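Local coordinates for protein aldehyde dehydrogenase (Listeria monocytogenes, PDB 3K9D) that probably acts as an aldehyde dehydrogenase, an oxidoreductase that would oxidise an aldehyde or oxo group with NAD or NADP as electron acceptor, at residues R51-A55 / K70-V75; P393-L397 / S430-I434; T122-I126 / T154-I158. All blocks are in the same frame, centred on the assembly; numbering follows the deposited sequence.

Contact 1. Residues R51-A55 / K70-V75; sequences REKLA and KVIKNV
The carboxamide of Asn74 meets helix 51-62 edge-on: its ND2 donates to the backbone O of Arg51 (3.2 Å), which lies in the amide plane. The bond is nearly straight, 169° at the hydrogen, and arrives in the carbonyl plane on a lone pair. The guanidinium of Arg51 takes Val75 CG2 obliquely, while its strongest partner is Tyr48: NH1 donates to the backbone O of Tyr48, and the Tyr48 ring makes a cation-pi contact.

This is helix-against-helix packing in the N-terminal part of the chain, which in aldehyde dehydrogenases forms the coenzyme-binding domain. Helix 51-62 and helix 67-85 run steeply against one another, their local axes 8.4 Å apart at 124°. The backbones are nearest where Ala55 faces Lys70, and there the two CB atoms touch at 3.6 Å, while the Lys70 ammonium leads away to a salt bridge with Asp246.

Val71 is the apolar centre. Its CG2 meets Ala55 CB at 3.6 Å and its CG1 rests on Arg51 CG at 3.8 Å. The Glu52 side chain starts away from the other helix but doubles back at chi2 (-87°), laying OE1 at 3.5 Å from Val71 CG2. Arg51, extended from CG to NE, runs alongside Val75, with Arg51 CD 3.6 Å from Val75 CG2.

The carbonyl of Arg51 is doubly used, since Ala55 N also donates to it within the helix. Asn74 is held at its other end too: OD1 is hydrogen-bonded to Thr122 OG1 of helix 121-134, which fixes the amide's rotation and leaves ND2 directed at Arg51 O.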
loop_
_atom_site.group_PDB
_atom_site.type_symbol
_atom_site.label_atom_id
_atom_site.label_comp_id
_atom_site.label_asym_id
_atom_site.label_seq_id
_atom_site.Cartn_x
_atom_site.Cartn_y
_atom_site.Cartn_z
ATOM N N ARG A 51 3.936 29.949 12.346
ATOM C CA ARG A 51 2.847 30.033 11.348
ATOM C C ARG A 51 2.874 31.252 10.401
ATOM O O ARG A 51 2.708 31.098 9.194
ATOM C CB ARG A 51 1.458 29.890 12.000
ATOM C CG ARG A 51 1.022 31.026 12.934
ATOM C CD ARG A 51 -0.187 30.583 13.745
ATOM N NE ARG A 51 -0.585 31.522 14.799
ATOM C CZ ARG A 51 -0.055 31.572 16.020
ATOM N NH1 ARG A 51 0.942 30.763 16.368
ATOM N NH2 ARG A 51 -0.501 32.471 16.891
ATOM N N GLU A 52 3.121 32.438 10.950
ATOM C CA GLU A 52 3.165 33.663 10.168
ATOM C C GLU A 52 4.433 33.759 9.324
ATOM O O GLU A 52 4.362 34.077 8.139
ATOM C CB GLU A 52 3.036 34.879 11.098
ATOM C CG GLU A 52 1.699 34.928 11.847
ATOM C CD GLU A 52 0.589 35.622 11.058
ATOM O OE1 GLU A 52 0.861 36.147 9.959
ATOM O OE2 GLU A 52 -0.555 35.658 11.554
ATOM N N LYS A 53 5.576 33.488 9.959
ATOM C CA LYS A 53 6.887 33.452 9.313
ATOM C C LYS A 53 6.940 32.593 8.054
ATOM O O LYS A 53 7.394 33.048 7.002
ATOM C CB LYS A 53 7.960 32.976 10.305
ATOM C CG LYS A 53 9.327 32.825 9.666
ATOM C CD LYS A 53 10.449 32.724 10.671
ATOM C CE LYS A 53 11.774 32.945 9.977
ATOM N NZ LYS A 53 12.922 32.535 10.827
ATOM N N LEU A 54 6.467 31.357 8.187
ATOM C CA LEU A 54 6.542 30.364 7.124
ATOM C C LEU A 54 5.532 30.621 6.012
ATOM O O LEU A 54 5.869 30.492 4.835
ATOM C CB LEU A 54 6.373 28.961 7.709
ATOM C CG LEU A 54 7.487 28.568 8.684
ATOM C CD1 LEU A 54 7.149 27.249 9.360
ATOM C CD2 LEU A 54 8.860 28.519 7.958
ATOM N N ALA A 55 4.303 30.993 6.389
ATOM C CA ALA A 55 3.277 31.441 5.427
ATOM C C ALA A 55 3.769 32.599 4.561
ATOM O O ALA A 55 3.610 32.553 3.345
ATOM C CB ALA A 55 2.003 31.851 6.151
ATOM N N LYS A 70 -2.540 30.883 4.048
ATOM C CA LYS A 70 -1.380 30.021 4.334
ATOM C C LYS A 70 -1.056 29.915 5.833
ATOM O O LYS A 70 -0.487 28.911 6.270
ATOM C CB LYS A 70 -0.144 30.511 3.573
ATOM C CG LYS A 70 0.051 29.906 2.200
ATOM C CD LYS A 70 0.756 30.883 1.267
ATOM C CE LYS A 70 1.550 30.156 0.182
ATOM N NZ LYS A 70 0.727 29.088 -0.513
ATOM N N VAL A 71 -1.406 30.947 6.612
ATOM C CA VAL A 71 -1.273 30.896 8.084
ATOM C C VAL A 71 -2.231 29.844 8.649
ATOM O O VAL A 71 -1.833 29.017 9.465
ATOM C CB VAL A 71 -1.482 32.281 8.779
ATOM C CG1 VAL A 71 -1.501 32.154 10.309
ATOM C CG2 VAL A 71 -0.419 33.272 8.377
ATOM N N ILE A 72 -3.481 29.868 8.194
ATOM C CA ILE A 72 -4.489 28.849 8.539
ATOM C C ILE A 72 -4.027 27.414 8.177
ATOM O O ILE A 72 -4.229 26.471 8.953
ATOM C CB ILE A 72 -5.865 29.194 7.881
ATOM C CG1 ILE A 72 -6.434 30.498 8.469
ATOM C CG2 ILE A 72 -6.892 28.075 8.065
ATOM C CD1 ILE A 72 -7.426 31.187 7.550
ATOM N N LYS A 73 -3.367 27.273 7.028
ATOM C CA LYS A 73 -2.863 25.962 6.570
ATOM C C LYS A 73 -1.742 25.488 7.467
ATOM O O LYS A 73 -1.603 24.291 7.731
ATOM C CB LYS A 73 -2.362 26.053 5.139
ATOM C CG LYS A 73 -3.457 26.240 4.116
ATOM C CD LYS A 73 -2.897 26.791 2.823
ATOM C CE LYS A 73 -2.138 25.740 2.067
ATOM N NZ LYS A 73 -1.700 26.218 0.732
ATOM N N ASN A 74 -0.948 26.443 7.931
ATOM C CA ASN A 74 0.114 26.166 8.883
ATOM C C ASN A 74 -0.422 25.792 10.247
ATOM O O ASN A 74 0.132 24.898 10.894
ATOM C CB ASN A 74 1.102 27.323 8.943
ATOM C CG ASN A 74 2.142 27.244 7.849
ATOM O OD1 ASN A 74 2.302 26.214 7.211
ATOM N ND2 ASN A 74 2.882 28.328 7.646
ATOM N N VAL A 75 -1.525 26.443 10.652
ATOM C CA VAL A 75 -2.288 26.100 11.868
ATOM C C VAL A 75 -2.901 24.699 11.778
ATOM O O VAL A 75 -2.851 23.922 12.742
ATOM C CB VAL A 75 -3.416 27.165 12.174
ATOM C CG1 VAL A 75 -4.381 26.693 13.260
ATOM C CG2 VAL A 75 -2.806 28.480 12.594
#

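Contact 2. Residues P393-L397 / S430-I434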
loop_
_atom_site.group_PDB
_atom_site.type_symbol
_atom_site.label_atom_id
_atom_site.label_comp_id
_atom_site.label_asym_id
_atom_site.label_seq_id
_atom_site.Cartn_x
_atom_site.Cartn_y
_atom_site.Cartn_z
ATOM N N PRO A 393 -16.987 7.842 -8.472
ATOM C CA PRO A 393 -15.648 7.244 -8.341
ATOM C C PRO A 393 -14.629 8.175 -7.669
ATOM O O PRO A 393 -13.717 8.695 -8.319
ATOM C CB PRO A 393 -15.260 6.924 -9.788
ATOM C CG PRO A 393 -16.011 7.971 -10.624
ATOM C CD PRO A 393 -17.260 8.333 -9.840
ATOM N N VAL A 394 -14.805 8.391 -6.372
ATOM C CA VAL A 394 -13.912 9.245 -5.571
ATOM C C VAL A 394 -13.562 8.532 -4.280
ATOM O O VAL A 394 -14.193 7.546 -3.932
ATOM C CB VAL A 394 -14.530 10.647 -5.228
ATOM C CG1 VAL A 394 -14.764 11.475 -6.493
ATOM C CG2 VAL A 394 -15.805 10.516 -4.400
ATOM N N SER A 395 -12.563 9.040 -3.571
ATOM C CA SER A 395 -12.195 8.496 -2.266
ATOM C C SER A 395 -12.746 9.316 -1.116
ATOM O O SER A 395 -12.872 8.825 0.012
ATOM C CB SER A 395 -10.686 8.385 -2.148
ATOM O OG SER A 395 -10.182 7.551 -3.182
ATOM N N ARG A 396 -13.069 10.574 -1.400
ATOM C CA ARG A 396 -13.680 11.437 -0.396
ATOM C C ARG A 396 -14.857 12.163 -1.029
ATOM O O ARG A 396 -14.703 12.887 -2.001
ATOM C CB ARG A 396 -12.649 12.398 0.253
ATOM C CG ARG A 396 -11.851 13.248 -0.728
ATOM C CD ARG A 396 -10.555 13.835 -0.171
ATOM N NE ARG A 396 -9.651 12.846 0.406
ATOM C CZ ARG A 396 -8.942 11.927 -0.258
ATOM N NH1 ARG A 396 -9.000 11.814 -1.572
ATOM N NH2 ARG A 396 -8.154 11.099 0.423
ATOM N N LEU A 397 -16.047 11.936 -0.491
ATOM C CA LEU A 397 -17.226 12.636 -0.980
ATOM C C LEU A 397 -17.766 13.577 0.086
ATOM O O LEU A 397 -18.202 13.170 1.154
ATOM C CB LEU A 397 -18.299 11.664 -1.455
ATOM C CG LEU A 397 -19.193 12.136 -2.604
ATOM C CD1 LEU A 397 -19.793 10.924 -3.262
ATOM C CD2 LEU A 397 -20.284 13.065 -2.144
ATOM N N SER A 430 -3.387 3.804 -1.828
ATOM C CA SER A 430 -4.275 4.150 -0.730
ATOM C C SER A 430 -5.280 5.225 -1.108
ATOM O O SER A 430 -4.949 6.170 -1.820
ATOM C CB SER A 430 -3.465 4.682 0.449
ATOM O OG SER A 430 -4.305 4.923 1.569
ATOM N N SER A 431 -6.488 5.098 -0.569
ATOM C CA SER A 431 -7.534 6.105 -0.714
ATOM C C SER A 431 -7.608 6.964 0.550
ATOM O O SER A 431 -8.491 7.820 0.687
ATOM C CB SER A 431 -8.884 5.415 -0.932
ATOM O OG SER A 431 -9.161 4.529 0.146
ATOM N N ASP A 432 -6.685 6.732 1.483
ATOM C CA ASP A 432 -6.783 7.399 2.771
ATOM C C ASP A 432 -6.321 8.846 2.722
ATOM O O ASP A 432 -5.509 9.234 1.868
ATOM C CB ASP A 432 -6.030 6.629 3.865
ATOM C CG ASP A 432 -6.532 5.190 4.027
ATOM O OD1 ASP A 432 -7.688 4.889 3.658
ATOM O OD2 ASP A 432 -5.758 4.355 4.523
ATOM N N ASN A 433 -6.888 9.645 3.620
ATOM C CA ASN A 433 -6.227 10.860 4.076
ATOM C C ASN A 433 -5.173 10.323 4.999
ATOM O O ASN A 433 -5.480 9.758 6.046
ATOM C CB ASN A 433 -7.196 11.737 4.868
ATOM C CG ASN A 433 -8.064 12.625 3.979
ATOM O OD1 ASN A 433 -8.412 12.263 2.862
ATOM N ND2 ASN A 433 -8.425 13.794 4.488
ATOM N N ILE A 434 -3.920 10.460 4.622
ATOM C CA ILE A 434 -2.960 9.614 5.292
ATOM C C ILE A 434 -2.352 10.224 6.547
ATOM O O ILE A 434 -2.266 11.458 6.700
ATOM C CB ILE A 434 -1.965 8.912 4.328
ATOM C CG1 ILE A 434 -0.838 9.825 3.890
ATOM C CG2 ILE A 434 -2.705 8.220 3.188
ATOM C CD1 ILE A 434 0.442 9.425 4.571
HETATM O O HOH W 1 -11.002 8.296 1.858
#
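Two hydrogen bonds from Arg396 to a single oxygen, Asn433 OD1, join strand 396-399 to the loop 430-434. The guanidinium grips side-on: NE donates at 2.8 Å and NH2 at 2.7 Å to OD1, each bent to about 144° at the hydrogen because two N-H groups converge on one acceptor. OD1 lies near the guanidinium plane, at its edge, and the amide and guanidinium planes are only 22° apart. The Arg396 chain bends at chi3 (54°), which turns NE and NH2 toward the loop. NH2 also stands 3.3 Å from Ser431 O, and NH1 is bonded to Gly421 O. The far end of the Asn433 amide is anchored as well, ND2 reaching both Val415 O and Gly407 O, so the carboxamide is held at both its oxygen and its nitrogen. Within the loop itself, Ser430 OG accepts from Asp432 N at 3.0 Å, forming an ST turn.

A water lies between the backbones, 2.7 Å from Ser395 O and 2.8 Å from Ser431 O.

Strand 396-399 is one of the two outermost strands, within the chain, of the parallel sheet that in this family belongs to the catalytic domain. In the dimer Arg396 and Leu397 continue that sheet by parallel pairing with a strand of the second subunit, an arrangement known from aldehyde dehydrogenases. The loop side reaches the same partner, Asp432 OD1 forming a salt bridge with Arg444 of the second subunit and Ser431 OG bonding to Ile442 O of that subunit.

Van der Waals contact comes from the two serines, Ser395 OG lying 3.4 Å from Ser431 CB while bonding to Gly372 O.

Contact 3. Residues T122-I126 / T154-I158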
loop_
_atom_site.group_PDB
_atom_site.type_symbol
_atom_site.label_atom_id
_atom_site.label_comp_id
_atom_site.label_asym_id
_atom_site.label_seq_id
_atom_site.Cartn_x
_atom_site.Cartn_y
_atom_site.Cartn_z
ATOM N N THR A 122 4.990 24.685 3.212
ATOM C CA THR A 122 5.358 24.681 4.624
ATOM C C THR A 122 4.400 23.821 5.436
ATOM O O THR A 122 4.830 23.079 6.319
ATOM C CB THR A 122 5.431 26.119 5.211
ATOM O OG1 THR A 122 4.152 26.759 5.080
ATOM C CG2 THR A 122 6.488 26.927 4.475
ATOM N N SER A 123 3.112 23.916 5.117
ATOM C CA SER A 123 2.064 23.122 5.763
ATOM C C SER A 123 2.240 21.609 5.518
ATOM O O SER A 123 1.997 20.787 6.407
ATOM C CB SER A 123 0.665 23.584 5.318
ATOM O OG SER A 123 0.532 23.606 3.902
ATOM N N THR A 124 2.685 21.249 4.323
ATOM C CA THR A 124 2.909 19.832 3.999
ATOM C C THR A 124 4.110 19.255 4.776
ATOM O O THR A 124 4.032 18.134 5.300
ATOM C CB THR A 124 3.038 19.583 2.462
ATOM O OG1 THR A 124 1.888 20.111 1.782
ATOM C CG2 THR A 124 3.129 18.101 2.150
ATOM N N VAL A 125 5.198 20.023 4.862
ATOM C CA VAL A 125 6.367 19.621 5.658
ATOM C C VAL A 125 5.997 19.365 7.115
ATOM O O VAL A 125 6.326 18.312 7.665
ATOM C CB VAL A 125 7.526 20.644 5.577
ATOM C CG1 VAL A 125 8.620 20.331 6.621
ATOM C CG2 VAL A 125 8.134 20.657 4.193
ATOM N N ILE A 126 5.294 20.311 7.727
ATOM C CA ILE A 126 4.924 20.209 9.148
ATOM C C ILE A 126 4.141 18.930 9.375
ATOM O O ILE A 126 4.474 18.150 10.256
ATOM C CB ILE A 126 4.131 21.460 9.638
ATOM C CG1 ILE A 126 5.071 22.654 9.773
ATOM C CG2 ILE A 126 3.454 21.195 10.983
ATOM C CD1 ILE A 126 4.369 24.043 9.776
ATOM N N THR A 154 11.297 25.855 7.255
ATOM C CA THR A 154 10.351 24.969 7.977
ATOM C C THR A 154 11.058 23.743 8.564
ATOM O O THR A 154 10.849 23.391 9.731
ATOM C CB THR A 154 9.223 24.437 7.052
ATOM O OG1 THR A 154 8.674 25.512 6.288
ATOM C CG2 THR A 154 8.111 23.761 7.856
ATOM N N VAL A 155 11.887 23.101 7.740
ATOM C CA VAL A 155 12.663 21.951 8.172
ATOM C C VAL A 155 13.636 22.342 9.282
ATOM O O VAL A 155 13.682 21.675 10.312
ATOM C CB VAL A 155 13.390 21.249 6.986
ATOM C CG1 VAL A 155 14.442 20.240 7.499
ATOM C CG2 VAL A 155 12.378 20.563 6.095
ATOM N N ARG A 156 14.371 23.436 9.090
ATOM C CA ARG A 156 15.299 23.941 10.110
ATOM C C ARG A 156 14.613 24.172 11.465
ATOM O O ARG A 156 15.130 23.746 12.509
ATOM C CB ARG A 156 15.965 25.236 9.637
ATOM C CG ARG A 156 17.211 25.628 10.457
ATOM C CD ARG A 156 17.602 27.076 10.249
ATOM N NE ARG A 156 16.575 28.012 10.722
ATOM C CZ ARG A 156 16.476 28.477 11.965
ATOM N NH1 ARG A 156 17.350 28.100 12.898
ATOM N NH2 ARG A 156 15.505 29.328 12.279
ATOM N N ILE A 157 13.447 24.822 11.430
ATOM C CA ILE A 157 12.691 25.188 12.641
ATOM C C ILE A 157 12.149 23.981 13.416
ATOM O O ILE A 157 12.362 23.877 14.622
ATOM C CB ILE A 157 11.551 26.212 12.333
ATOM C CG1 ILE A 157 12.140 27.610 12.109
ATOM C CG2 ILE A 157 10.509 26.264 13.460
ATOM C CD1 ILE A 157 11.134 28.630 11.585
ATOM N N ILE A 158 11.462 23.067 12.736
ATOM C CA ILE A 158 10.822 21.949 13.445
ATOM C C ILE A 158 11.835 20.881 13.891
ATOM O O ILE A 158 11.590 20.154 14.852
ATOM C CB ILE A 158 9.607 21.359 12.654
ATOM C CG1 ILE A 158 10.070 20.629 11.397
ATOM C CG2 ILE A 158 8.564 22.479 12.342
ATOM C CD1 ILE A 158 8.931 20.146 10.511
#
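Buried side-chain packing between two helices, carried by Thr122, Val125 and Ile126 against Thr154, Val155 and Ile158, joins helix 121-134 to helix 148-164 in the N-terminal part of the chain. The local axes are inclined by only 37° and remain 10.1 Å apart, a spacing bridged by branched side chains.

Val125 CG1 lies at the centre of the contact. Set anti to the backbone N (chi1 169°), it points into the other helix and meets Thr154 CG2 at 3.7 Å, Val155 CG2 at 3.8 Å and Ile158 CD1 at 3.9 Å. The side chains of Val125 and Thr154 lie alongside each other but run oppositely, whereas Val155 lies across Val125. Ile126 approaches Thr154 equally squarely: Ile126 CG1 lies 3.8 Å from Thr154 CG2, so the Thr154 methyl sits between Val125 and Ile126.

At the N-terminal end the threonines come together most closely, Thr122 CG2 lying 3.2 Å from Thr154 OG1. That hydroxyl has its polar partner in its own helix, Ala150 O, and the contact with the Thr122 methyl is packing only.

Helix 121-134 connects the parallel strands 102-116 and 138-143, and helix 148-164 follows to reach strand 172-174. Neighbouring, roughly parallel helices of this kind are typical of successive beta-alpha-beta crossovers in the Rossmann-like coenzyme-binding domain of aldehyde dehydrogenases.

How the contacts relate
Along the chain the order is contact 1, contact 3, contact 2, each closing before the next opens. Contacts 1 and 3 are neighbours, with centres 10 Å apart, and tie four helices (51-62, 67-85, 121-134 and 148-164) into one cluster in the N-terminal part of the chain. Besides the polar link between helices 67-85 and 121-134, Leu54 CD2 packs 3.4 Å from Thr154 OG1. Contact 2 is separate, its centre 25 Å from either of the others, with nearest atoms about 9 Å from contact 3. It belongs to the edge of the parallel sheet; contacts 1 and 3 thus lie within one helical cluster, whereas contact 2 lies where the second subunit joins the sheet.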